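Local coordinates for protein minor fimbrium subunit Mfa5 (PDB 6TO1) that serves as an accessory subunit of the minor fimbriae, pili that mediate biofilm formation and adhesion to host cells and other oral bacteria, at residues K158-K163 with V170-V175. Numbering follows the deposited sequence.
Sequences KKMLPK and VRIALV
The backbones of L161 and V170 come closest where helix 143-160 has just ended and strand 170-177 begins, with L161 CA 6.8 Å from V170 CA. No hydrogen bond crosses this gap, so side chains do the joining: M160 in the last turn of the helix and L161 just beyond it, V170 and I172 from the strand. The two strand residues are alternate, and each directs its CB toward the helix end. L161, whose psi of 62° marks it as the first residue to leave helical geometry, divides its two methyls between them. Its CD1 meets I172 CD1 at 3.7 Å, the two side chains lying side by side and roughly antiparallel, while its CD2 lies 3.8 Å from V170 CG1. I172 carries CG1 anti to its own carbonyl carbon (chi1 -61°), and an extended chi2 of 174° delivers CD1 to both M160 and L161. M160 lies across this side chain, and its CB is 4.0 Å from I172 CD1. V170 also packs against backbone, since its CG1 lies 3.5 Å from M160 O, a van der Waals contact with the last turn of the helix. All four touching residues are buried and every side-chain pair between them is apolar, which together identify the contact as apolar core packing. It belongs to the beta-alpha-beta unit of strand 126-133, helix 143-160 and strand 170-177 in the von Willebrand factor type A domain, and brings the helix end against the start of the second strand. Strand 126-133 pairs in parallel with 170-177 and places V128 against M160 and M130 against I172, while helix 191-199 contributes T191 beside L161 and L194 beside I172.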
loop_
_atom_site.group_PDB
_atom_site.type_symbol
_atom_site.label_atom_id
_atom_site.label_comp_id
_atom_site.label_asym_id
_atom_site.label_seq_id
_atom_site.Cartn_x
_atom_site.Cartn_y
_atom_site.Cartn_z
ATOM N N LYS A 158 -25.304 7.526 0.514
ATOM C CA LYS A 158 -25.170 6.081 0.362
ATOM C C LYS A 158 -23.990 5.694 -0.510
ATOM O O LYS A 158 -23.369 4.658 -0.274
ATOM C CB LYS A 158 -26.460 5.522 -0.222
ATOM C CG LYS A 158 -27.648 5.697 0.702
ATOM C CD LYS A 158 -28.928 5.252 0.015
ATOM C CE LYS A 158 -30.153 5.502 0.871
ATOM N NZ LYS A 158 -31.406 5.328 0.075
ATOM N N LYS A 159 -23.670 6.504 -1.519
ATOM C CA LYS A 159 -22.513 6.244 -2.359
ATOM C C LYS A 159 -21.206 6.426 -1.602
ATOM O O LYS A 159 -20.256 5.653 -1.788
ATOM C CB LYS A 159 -22.585 7.167 -3.582
ATOM C CG LYS A 159 -21.674 6.794 -4.703
ATOM C CD LYS A 159 -21.804 7.806 -5.825
ATOM C CE LYS A 159 -22.896 7.424 -6.805
ATOM N NZ LYS A 159 -22.915 8.398 -7.942
ATOM N N MET A 160 -21.126 7.422 -0.729
ATOM C CA MET A 160 -19.888 7.655 0.007
ATOM C C MET A 160 -19.776 6.780 1.245
ATOM O O MET A 160 -18.666 6.571 1.727
ATOM C CB MET A 160 -19.794 9.149 0.326
ATOM C CG MET A 160 -19.569 10.000 -0.948
ATOM S SD MET A 160 -19.278 11.790 -0.408
ATOM C CE MET A 160 -20.486 12.377 -0.004
ATOM N N LEU A 161 -20.883 6.258 1.757
ATOM C CA LEU A 161 -20.866 5.370 2.914
ATOM C C LEU A 161 -21.487 4.030 2.527
ATOM O O LEU A 161 -22.515 3.622 3.074
ATOM C CB LEU A 161 -21.609 6.002 4.080
ATOM C CG LEU A 161 -20.964 7.218 4.741
ATOM C CD1 LEU A 161 -21.962 7.906 5.685
ATOM C CD2 LEU A 161 -19.699 6.827 5.473
ATOM N N PRO A 162 -20.888 3.330 1.567
ATOM C CA PRO A 162 -21.535 2.119 1.022
ATOM C C PRO A 162 -21.656 0.960 2.019
ATOM O O PRO A 162 -22.495 0.073 1.809
ATOM C CB PRO A 162 -20.625 1.741 -0.156
ATOM C CG PRO A 162 -19.293 2.308 0.204
ATOM C CD PRO A 162 -19.598 3.623 0.915
ATOM N N LYS A 163 -20.832 0.917 3.059
ATOM C CA LYS A 163 -20.932 -0.087 4.111
ATOM C C LYS A 163 -21.514 0.499 5.388
ATOM O O LYS A 163 -21.351 -0.074 6.474
ATOM C CB LYS A 163 -19.558 -0.703 4.375
ATOM C CG LYS A 163 -18.949 -1.392 3.164
ATOM C CD LYS A 163 -17.612 -2.025 3.522
ATOM C CE LYS A 163 -17.093 -2.922 2.407
ATOM N NZ LYS A 163 -15.856 -3.655 2.823
ATOM N N VAL A 170 -14.315 7.190 5.828
ATOM C CA VAL A 170 -15.203 8.261 5.377
ATOM C C VAL A 170 -16.124 8.650 6.524
ATOM O O VAL A 170 -16.693 7.772 7.168
ATOM C CB VAL A 170 -16.044 7.823 4.165
ATOM C CG1 VAL A 170 -17.013 8.967 3.735
ATOM C CG2 VAL A 170 -15.165 7.384 3.022
ATOM N N ARG A 171 -16.286 9.967 6.773
ATOM C CA ARG A 171 -17.372 10.466 7.606
ATOM C C ARG A 171 -18.090 11.615 6.892
ATOM O O ARG A 171 -17.490 12.338 6.089
ATOM C CB ARG A 171 -16.898 10.974 8.986
ATOM C CG ARG A 171 -16.201 9.928 9.851
ATOM C CD ARG A 171 -15.823 10.495 11.216
ATOM N NE ARG A 171 -15.043 11.727 11.107
ATOM C CZ ARG A 171 -14.811 12.540 12.134
ATOM N NH1 ARG A 171 -15.281 12.239 13.334
ATOM N NH2 ARG A 171 -14.126 13.654 11.967
ATOM N N ILE A 172 -19.369 11.792 7.203
ATOM C CA ILE A 172 -20.185 12.838 6.597
ATOM C C ILE A 172 -20.887 13.610 7.702
ATOM O O ILE A 172 -21.486 13.009 8.596
ATOM C CB ILE A 172 -21.223 12.273 5.610
ATOM C CG1 ILE A 172 -20.581 11.522 4.449
ATOM C CG2 ILE A 172 -22.045 13.423 5.002
ATOM C CD1 ILE A 172 -21.596 10.835 3.533
ATOM N N ALA A 173 -20.817 14.936 7.637
ATOM C CA ALA A 173 -21.608 15.846 8.449
ATOM C C ALA A 173 -22.601 16.576 7.541
ATOM O O ALA A 173 -22.456 16.600 6.309
ATOM C CB ALA A 173 -20.721 16.853 9.181
ATOM N N LEU A 174 -23.633 17.143 8.165
ATOM C CA LEU A 174 -24.752 17.673 7.405
ATOM C C LEU A 174 -25.230 19.003 7.959
ATOM O O LEU A 174 -25.531 19.121 9.152
ATOM C CB LEU A 174 -25.905 16.658 7.382
ATOM C CG LEU A 174 -27.126 17.072 6.569
ATOM C CD1 LEU A 174 -26.791 17.199 5.076
ATOM C CD2 LEU A 174 -28.276 16.072 6.819
ATOM N N VAL A 175 -25.292 19.989 7.060
ATOM C CA VAL A 175 -25.798 21.327 7.317
ATOM C C VAL A 175 -26.940 21.627 6.337
ATOM O O VAL A 175 -26.850 21.324 5.145
ATOM C CB VAL A 175 -24.673 22.379 7.149
ATOM C CG1 VAL A 175 -25.253 23.790 7.278
ATOM C CG2 VAL A 175 -23.550 22.175 8.159
#